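Local coordinates for alpha-catenin-like protein hmp-1 (Caenorhabditis elegans, PDB 5H5M), which binds beta-catenin and actin filaments as part of the cadherin-catenin complex of adherens junctions and is required for cell migration and shape change during body enclosure and elongation, at residues A287-D299 against V310-V322. Residues are numbered along the deposited sequence; the frame is centred on the assembly and turned at random.
Sequences ALRVCDVVDAEMD and VKQAVRILKTQRV
C291 faces V314 where the antiparallel segments, whose N-to-C directions differ by 153°, bring their backbones nearest. Its small side chain suits this place: CB lies 3.8 Å from V314 CG1, and SG, anti to the carbonyl carbon (chi1 -67°), reaches between L317 CD2 and K318 CB. Three residues further along its helix, V294 sets CG1 against V314 CG2 and, at 3.6 Å, V310 CG1, the two branched valines V294 and V310 crossing at about a right angle, while the flexible chain of M298 bends so that CG and SD both lie against V310 CG1. K311 lays its CD 3.4 Å from D295 OD2 and its CG 4.0 Å from M298 CB, and donates from NZ to the syn lone pair of D299 OD1 at 2.8 Å, a salt bridge. An alanine in place of K311 would probably leave D299 without its cationic mate and strip the methylene cover from M298 CB. Water 1 links D292 OD1 to K318 NZ, whose direct separation is 4.1 Å. Beyond this shell, helix 345-374 covers M298 and V310 through L373, and V290 rests on helix 237-260, consistent with a four-helix bundle of the M domain. The two helices thus form an antiparallel helical hairpin held chiefly by apolar contact, with one direct salt bridge and one water-mediated pair of opposite charges.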
ATOM      1  N   ALA A 287      -2.968 -11.155  -2.579  1.00 22.71           N
ATOM      2  CA  ALA A 287      -2.406 -12.101  -3.534  1.00 23.47           C
ATOM      3  C   ALA A 287      -2.920 -11.830  -4.941  1.00 28.26           C
ATOM      4  O   ALA A 287      -2.165 -11.897  -5.912  1.00 37.72           O
ATOM      5  CB  ALA A 287      -2.728 -13.537  -3.118  1.00 19.21           C
ATOM      6  N   LEU A 288      -4.207 -11.518  -5.049  1.00 25.16           N
ATOM      7  CA  LEU A 288      -4.805 -11.239  -6.347  1.00 27.28           C
ATOM      8  C   LEU A 288      -4.319  -9.897  -6.898  1.00 29.84           C
ATOM      9  O   LEU A 288      -4.172  -9.731  -8.113  1.00 33.35           O
ATOM     10  CB  LEU A 288      -6.332 -11.267  -6.253  1.00 19.38           C
ATOM     11  CG  LEU A 288      -6.931 -12.673  -6.127  1.00 36.75           C
ATOM     12  CD1 LEU A 288      -8.452 -12.631  -6.006  1.00 22.36           C
ATOM     13  CD2 LEU A 288      -6.508 -13.537  -7.308  1.00 26.11           C
ATOM     14  N   ARG A 289      -4.067  -8.943  -6.006  1.00 17.53           N
ATOM     15  CA  ARG A 289      -3.486  -7.665  -6.407  1.00 26.19           C
ATOM     16  C   ARG A 289      -2.080  -7.870  -6.972  1.00 25.53           C
ATOM     17  O   ARG A 289      -1.708  -7.252  -7.968  1.00 21.87           O
ATOM     18  CB  ARG A 289      -3.456  -6.692  -5.227  1.00 16.57           C
ATOM     19  CG  ARG A 289      -4.778  -5.989  -4.980  1.00 18.46           C
ATOM     20  CD  ARG A 289      -4.996  -4.872  -6.000  1.00 18.39           C
ATOM     21  NE  ARG A 289      -4.138  -3.722  -5.720  1.00 26.57           N
ATOM     22  CZ  ARG A 289      -3.602  -2.936  -6.649  1.00 29.81           C
ATOM     23  NH1 ARG A 289      -3.821  -3.168  -7.937  1.00 30.63           N
ATOM     24  NH2 ARG A 289      -2.833  -1.920  -6.286  1.00 18.13           N
ATOM     25  N   VAL A 290      -1.312  -8.746  -6.331  1.00 20.45           N
ATOM     26  CA  VAL A 290       0.017  -9.114  -6.812  1.00 19.48           C
ATOM     27  C   VAL A 290      -0.063  -9.694  -8.226  1.00 23.63           C
ATOM     28  O   VAL A 290       0.742  -9.356  -9.091  1.00 27.26           O
ATOM     29  CB  VAL A 290       0.697 -10.133  -5.866  1.00 23.95           C
ATOM     30  CG1 VAL A 290       1.879 -10.821  -6.552  1.00 26.32           C
ATOM     31  CG2 VAL A 290       1.136  -9.454  -4.585  1.00 14.50           C
ATOM     32  N   CYS A 291      -1.048 -10.555  -8.460  1.00 17.69           N
ATOM     33  CA  CYS A 291      -1.262 -11.123  -9.790  1.00 22.72           C
ATOM     34  C   CYS A 291      -1.573 -10.043 -10.824  1.00 23.72           C
ATOM     35  O   CYS A 291      -0.998 -10.037 -11.914  1.00 24.47           O
ATOM     36  CB  CYS A 291      -2.392 -12.157  -9.765  1.00 19.98           C
ATOM     37  SG  CYS A 291      -2.013 -13.656  -8.818  1.00 30.81           S
ATOM     38  N   ASP A 292      -2.484  -9.135 -10.479  1.00 20.18           N
ATOM     39  CA  ASP A 292      -2.873  -8.049 -11.383  1.00 19.90           C
ATOM     40  C   ASP A 292      -1.689  -7.173 -11.777  1.00 27.34           C
ATOM     41  O   ASP A 292      -1.483  -6.874 -12.954  1.00 35.47           O
ATOM     42  CB  ASP A 292      -3.948  -7.171 -10.743  1.00 20.87           C
ATOM     43  CG  ASP A 292      -5.294  -7.855 -10.667  1.00 37.54           C
ATOM     44  OD1 ASP A 292      -5.511  -8.828 -11.419  1.00 43.97           O
ATOM     45  OD2 ASP A 292      -6.139  -7.412  -9.859  1.00 45.18           O
ATOM     46  N   VAL A 293      -0.914  -6.769 -10.777  1.00 25.52           N
ATOM     47  CA  VAL A 293       0.163  -5.806 -10.961  1.00 23.27           C
ATOM     48  C   VAL A 293       1.341  -6.400 -11.734  1.00 21.76           C
ATOM     49  O   VAL A 293       1.964  -5.720 -12.548  1.00 29.94           O
ATOM     50  CB  VAL A 293       0.639  -5.265  -9.592  1.00 25.84           C
ATOM     51  CG1 VAL A 293       1.905  -4.449  -9.732  1.00 30.74           C
ATOM     52  CG2 VAL A 293      -0.458  -4.424  -8.952  1.00 18.41           C
ATOM     53  N   VAL A 294       1.636  -7.671 -11.499  1.00 25.76           N
ATOM     54  CA  VAL A 294       2.756  -8.310 -12.181  1.00 25.44           C
ATOM     55  C   VAL A 294       2.377  -8.684 -13.615  1.00 23.88           C
ATOM     56  O   VAL A 294       3.184  -8.524 -14.535  1.00 20.21           O
ATOM     57  CB  VAL A 294       3.248  -9.561 -11.425  1.00 25.41           C
ATOM     58  CG1 VAL A 294       4.387 -10.209 -12.172  1.00 16.80           C
ATOM     59  CG2 VAL A 294       3.700  -9.187 -10.022  1.00 15.38           C
ATOM     60  N   ASP A 295       1.152  -9.166 -13.803  1.00 18.08           N
ATOM     61  CA  ASP A 295       0.642  -9.473 -15.140  1.00 26.22           C
ATOM     62  C   ASP A 295       0.651  -8.240 -16.043  1.00 29.62           C
ATOM     63  O   ASP A 295       1.072  -8.309 -17.202  1.00 27.98           O
ATOM     64  CB  ASP A 295      -0.776 -10.047 -15.062  1.00 22.63           C
ATOM     65  CG  ASP A 295      -0.790 -11.564 -14.982  1.00 32.48           C
ATOM     66  OD1 ASP A 295      -1.892 -12.152 -14.977  1.00 35.96           O
ATOM     67  OD2 ASP A 295       0.301 -12.169 -14.935  1.00 34.15           O
ATOM     68  N   ALA A 296       0.185  -7.116 -15.511  1.00 26.55           N
ATOM     69  CA  ALA A 296       0.172  -5.867 -16.266  1.00 28.79           C
ATOM     70  C   ALA A 296       1.591  -5.424 -16.617  1.00 21.97           C
ATOM     71  O   ALA A 296       1.848  -4.979 -17.733  1.00 23.78           O
ATOM     72  CB  ALA A 296      -0.548  -4.776 -15.481  1.00 31.66           C
ATOM     73  N   GLU A 297       2.508  -5.563 -15.663  1.00 19.34           N
ATOM     74  CA  GLU A 297       3.907  -5.189 -15.871  1.00 18.91           C
ATOM     75  C   GLU A 297       4.545  -5.972 -17.017  1.00 20.49           C
ATOM     76  O   GLU A 297       5.312  -5.423 -17.804  1.00 28.53           O
ATOM     77  CB  GLU A 297       4.711  -5.403 -14.586  1.00 18.24           C
ATOM     78  CG  GLU A 297       6.151  -4.922 -14.661  1.00 29.91           C
ATOM     79  CD  GLU A 297       6.312  -3.467 -14.255  1.00 42.58           C
ATOM     80  OE1 GLU A 297       5.289  -2.808 -13.968  1.00 43.90           O
ATOM     81  OE2 GLU A 297       7.466  -2.987 -14.214  1.00 47.19           O
ATOM     82  N   MET A 298       4.215  -7.256 -17.108  1.00 25.80           N
ATOM     83  CA  MET A 298       4.756  -8.119 -18.153  1.00 21.26           C
ATOM     84  C   MET A 298       4.121  -7.860 -19.520  1.00 22.03           C
ATOM     85  O   MET A 298       4.806  -7.902 -20.541  1.00 22.56           O
ATOM     86  CB  MET A 298       4.577  -9.590 -17.764  1.00 20.08           C
ATOM     87  CG  MET A 298       5.332 -10.014 -16.498  1.00 25.45           C
ATOM     88  SD  MET A 298       7.135  -9.871 -16.598  1.00 25.58           S
ATOM     89  CE  MET A 298       7.406  -8.246 -15.890  1.00 19.00           C
ATOM     90  N   ASP A 299       2.816  -7.596 -19.536  1.00 23.62           N
ATOM     91  CA  ASP A 299       2.099  -7.349 -20.789  1.00 23.52           C
ATOM     92  C   ASP A 299       2.583  -6.083 -21.493  1.00 24.55           C
ATOM     93  O   ASP A 299       2.494  -5.973 -22.715  1.00 33.63           O
ATOM     94  CB  ASP A 299       0.590  -7.254 -20.538  1.00 28.64           C
ATOM     95  CG  ASP A 299      -0.041  -8.606 -20.257  1.00 36.98           C
ATOM     96  OD1 ASP A 299       0.563  -9.635 -20.631  1.00 40.53           O
ATOM     97  OD2 ASP A 299      -1.140  -8.641 -19.666  1.00 42.97           O
ATOM     98  N   VAL A 310       7.433 -15.535 -16.051  1.00 28.38           N
ATOM     99  CA  VAL A 310       6.875 -14.776 -14.940  1.00 28.25           C
ATOM    100  C   VAL A 310       5.351 -14.910 -14.888  1.00 29.89           C
ATOM    101  O   VAL A 310       4.780 -15.123 -13.821  1.00 23.47           O
ATOM    102  CB  VAL A 310       7.263 -13.286 -15.034  1.00 25.52           C
ATOM    103  CG1 VAL A 310       6.479 -12.463 -14.032  1.00 20.45           C
ATOM    104  CG2 VAL A 310       8.763 -13.115 -14.817  1.00 23.34           C
ATOM    105  N   LYS A 311       4.698 -14.798 -16.042  1.00 28.29           N
ATOM    106  CA  LYS A 311       3.246 -14.954 -16.116  1.00 29.34           C
ATOM    107  C   LYS A 311       2.827 -16.363 -15.700  1.00 29.43           C
ATOM    108  O   LYS A 311       1.750 -16.557 -15.133  1.00 30.74           O
ATOM    109  CB  LYS A 311       2.735 -14.645 -17.526  1.00 28.01           C
ATOM    110  CG  LYS A 311       2.934 -13.192 -17.949  1.00 28.88           C
ATOM    111  CD  LYS A 311       1.620 -12.445 -18.103  1.00 32.45           C
ATOM    112  CE  LYS A 311       0.845 -12.930 -19.310  1.00 45.11           C
ATOM    113  NZ  LYS A 311      -0.350 -12.082 -19.574  1.00 52.53           N
ATOM    114  N   GLN A 312       3.684 -17.339 -15.980  1.00 27.93           N
ATOM    115  CA  GLN A 312       3.436 -18.716 -15.571  1.00 28.47           C
ATOM    116  C   GLN A 312       3.428 -18.842 -14.047  1.00 37.26           C
ATOM    117  O   GLN A 312       2.562 -19.504 -13.471  1.00 30.00           O
ATOM    118  CB  GLN A 312       4.487 -19.650 -16.170  1.00 47.11           C
ATOM    119  CG  GLN A 312       4.282 -21.112 -15.817  1.00 58.10           C
ATOM    120  CD  GLN A 312       2.978 -21.659 -16.361  1.00 66.65           C
ATOM    121  OE1 GLN A 312       2.710 -21.578 -17.560  1.00 78.66           O
ATOM    122  NE2 GLN A 312       2.156 -22.218 -15.479  1.00 54.73           N
ATOM    123  N   ALA A 313       4.397 -18.204 -13.399  1.00 25.78           N
ATOM    124  CA  ALA A 313       4.476 -18.214 -11.944  1.00 24.54           C
ATOM    125  C   ALA A 313       3.262 -17.516 -11.338  1.00 27.36           C
ATOM    126  O   ALA A 313       2.721 -17.957 -10.320  1.00 25.90           O
ATOM    127  CB  ALA A 313       5.765 -17.553 -11.477  1.00 23.89           C
ATOM    128  N   VAL A 314       2.835 -16.430 -11.977  1.00 26.23           N
ATOM    129  CA  VAL A 314       1.648 -15.696 -11.549  1.00 29.41           C
ATOM    130  C   VAL A 314       0.392 -16.552 -11.690  1.00 32.59           C
ATOM    131  O   VAL A 314      -0.472 -16.563 -10.811  1.00 30.64           O
ATOM    132  CB  VAL A 314       1.473 -14.397 -12.357  1.00 23.71           C
ATOM    133  CG1 VAL A 314       0.111 -13.773 -12.086  1.00 21.91           C
ATOM    134  CG2 VAL A 314       2.595 -13.420 -12.034  1.00 18.68           C
ATOM    135  N   ARG A 315       0.310 -17.277 -12.800  1.00 23.57           N
ATOM    136  CA  ARG A 315      -0.830 -18.143 -13.077  1.00 26.93           C
ATOM    137  C   ARG A 315      -0.994 -19.227 -12.009  1.00 30.58           C
ATOM    138  O   ARG A 315      -2.111 -19.651 -11.710  1.00 35.41           O
ATOM    139  CB  ARG A 315      -0.683 -18.782 -14.461  1.00 27.57           C
ATOM    140  CG  ARG A 315      -1.854 -19.658 -14.863  1.00 35.59           C
ATOM    141  CD  ARG A 315      -1.723 -20.156 -16.293  1.00 42.76           C
ATOM    142  NE  ARG A 315      -2.845 -21.012 -16.663  1.00 57.18           N
ATOM    143  CZ  ARG A 315      -4.010 -20.563 -17.119  1.00 61.79           C
ATOM    144  NH1 ARG A 315      -4.209 -19.258 -17.264  1.00 62.50           N
ATOM    145  NH2 ARG A 315      -4.976 -21.417 -17.429  1.00 61.18           N
ATOM    146  N   ILE A 316       0.122 -19.666 -11.437  1.00 25.71           N
ATOM    147  CA  ILE A 316       0.102 -20.670 -10.380  1.00 26.27           C
ATOM    148  C   ILE A 316      -0.554 -20.118  -9.117  1.00 27.66           C
ATOM    149  O   ILE A 316      -1.405 -20.770  -8.507  1.00 33.05           O
ATOM    150  CB  ILE A 316       1.524 -21.162 -10.053  1.00 34.93           C
ATOM    151  CG1 ILE A 316       2.100 -21.934 -11.242  1.00 36.25           C
ATOM    152  CG2 ILE A 316       1.522 -22.033  -8.801  1.00 27.62           C
ATOM    153  CD1 ILE A 316       3.475 -22.510 -10.988  1.00 35.88           C
ATOM    154  N   LEU A 317      -0.154 -18.912  -8.729  1.00 24.05           N
ATOM    155  CA  LEU A 317      -0.762 -18.234  -7.593  1.00 21.47           C
ATOM    156  C   LEU A 317      -2.254 -18.019  -7.823  1.00 27.00           C
ATOM    157  O   LEU A 317      -3.079 -18.404  -6.996  1.00 39.38           O
ATOM    158  CB  LEU A 317      -0.076 -16.891  -7.337  1.00 19.32           C
ATOM    159  CG  LEU A 317      -0.643 -16.064  -6.180  1.00 22.13           C
ATOM    160  CD1 LEU A 317      -0.521 -16.825  -4.867  1.00 18.58           C
ATOM    161  CD2 LEU A 317       0.046 -14.703  -6.089  1.00 21.64           C
ATOM    162  N   LYS A 318      -2.590 -17.423  -8.961  1.00 25.35           N
ATOM    163  CA  LYS A 318      -3.962 -17.021  -9.248  1.00 27.22           C
ATOM    164  C   LYS A 318      -4.930 -18.184  -9.461  1.00 30.42           C
ATOM    165  O   LYS A 318      -6.030 -18.177  -8.912  1.00 37.42           O
ATOM    166  CB  LYS A 318      -3.996 -16.111 -10.479  1.00 26.58           C
ATOM    167  CG  LYS A 318      -5.397 -15.648 -10.850  1.00 30.64           C
ATOM    168  CD  LYS A 318      -5.369 -14.360 -11.648  1.00 38.47           C
ATOM    169  CE  LYS A 318      -6.775 -13.817 -11.863  1.00 36.40           C
ATOM    170  NZ  LYS A 318      -6.758 -12.530 -12.613  1.00 56.34           N
ATOM    171  N   THR A 319      -4.534 -19.176 -10.254  1.00 32.44           N
ATOM    172  CA  THR A 319      -5.461 -20.235 -10.647  1.00 36.79           C
ATOM    173  C   THR A 319      -5.354 -21.502  -9.796  1.00 35.75           C
ATOM    174  O   THR A 319      -6.186 -22.402  -9.921  1.00 34.88           O
ATOM    175  CB  THR A 319      -5.265 -20.635 -12.130  1.00 40.89           C
ATOM    176  OG1 THR A 319      -4.042 -21.366 -12.280  1.00 52.40           O
ATOM    177  CG2 THR A 319      -5.232 -19.401 -13.018  1.00 30.03           C
ATOM    178  N   GLN A 320      -4.339 -21.580  -8.938  1.00 32.10           N
ATOM    179  CA  GLN A 320      -4.172 -22.757  -8.083  1.00 34.90           C
ATOM    180  C   GLN A 320      -4.066 -22.417  -6.597  1.00 34.35           C
ATOM    181  O   GLN A 320      -4.919 -22.817  -5.802  1.00 33.87           O
ATOM    182  CB  GLN A 320      -2.937 -23.561  -8.500  1.00 39.06           C
ATOM    183  CG  GLN A 320      -3.035 -24.224  -9.865  1.00 41.71           C
ATOM    184  CD  GLN A 320      -1.788 -25.014 -10.212  1.00 49.58           C
ATOM    185  OE1 GLN A 320      -0.834 -25.060  -9.437  1.00 59.96           O
ATOM    186  NE2 GLN A 320      -1.788 -25.637 -11.383  1.00 58.30           N
ATOM    187  N   ARG A 321      -3.016 -21.688  -6.225  1.00 25.76           N
ATOM    188  CA  ARG A 321      -2.698 -21.455  -4.817  1.00 30.63           C
ATOM    189  C   ARG A 321      -3.797 -20.695  -4.072  1.00 35.12           C
ATOM    190  O   ARG A 321      -4.128 -21.034  -2.935  1.00 38.14           O
ATOM    191  CB  ARG A 321      -1.371 -20.702  -4.691  1.00 28.37           C
ATOM    192  CG  ARG A 321      -0.179 -21.438  -5.299  1.00 35.43           C
ATOM    193  CD  ARG A 321       0.094 -22.754  -4.589  1.00 32.49           C
ATOM    194  NE  ARG A 321       1.168 -23.513  -5.221  1.00 36.07           N
ATOM    195  CZ  ARG A 321       0.971 -24.547  -6.036  1.00 53.43           C
ATOM    196  NH1 ARG A 321      -0.261 -24.948  -6.318  1.00 55.32           N
ATOM    197  NH2 ARG A 321       2.006 -25.185  -6.569  1.00 63.36           N
ATOM    198  N   VAL A 322      -4.363 -19.678  -4.714  1.00 26.50           N
ATOM    199  CA  VAL A 322      -5.410 -18.871  -4.095  1.00 26.94           C
ATOM    200  C   VAL A 322      -6.657 -19.701  -3.767  1.00 28.46           C
ATOM    201  O   VAL A 322      -7.210 -19.597  -2.672  1.00 33.39           O
ATOM    202  CB  VAL A 322      -5.792 -17.676  -4.999  1.00 34.36           C
ATOM    203  CG1 VAL A 322      -7.109 -17.073  -4.569  1.00 35.28           C
ATOM    204  CG2 VAL A 322      -4.694 -16.616  -4.971  1.00 24.48           C
TER
HETATM  205  O   HOH W   1      -6.921 -11.065  -9.939  1.00 48.07           O
HETATM  206  O   HOH W   2      -0.571 -14.837 -15.400  1.00 27.24           O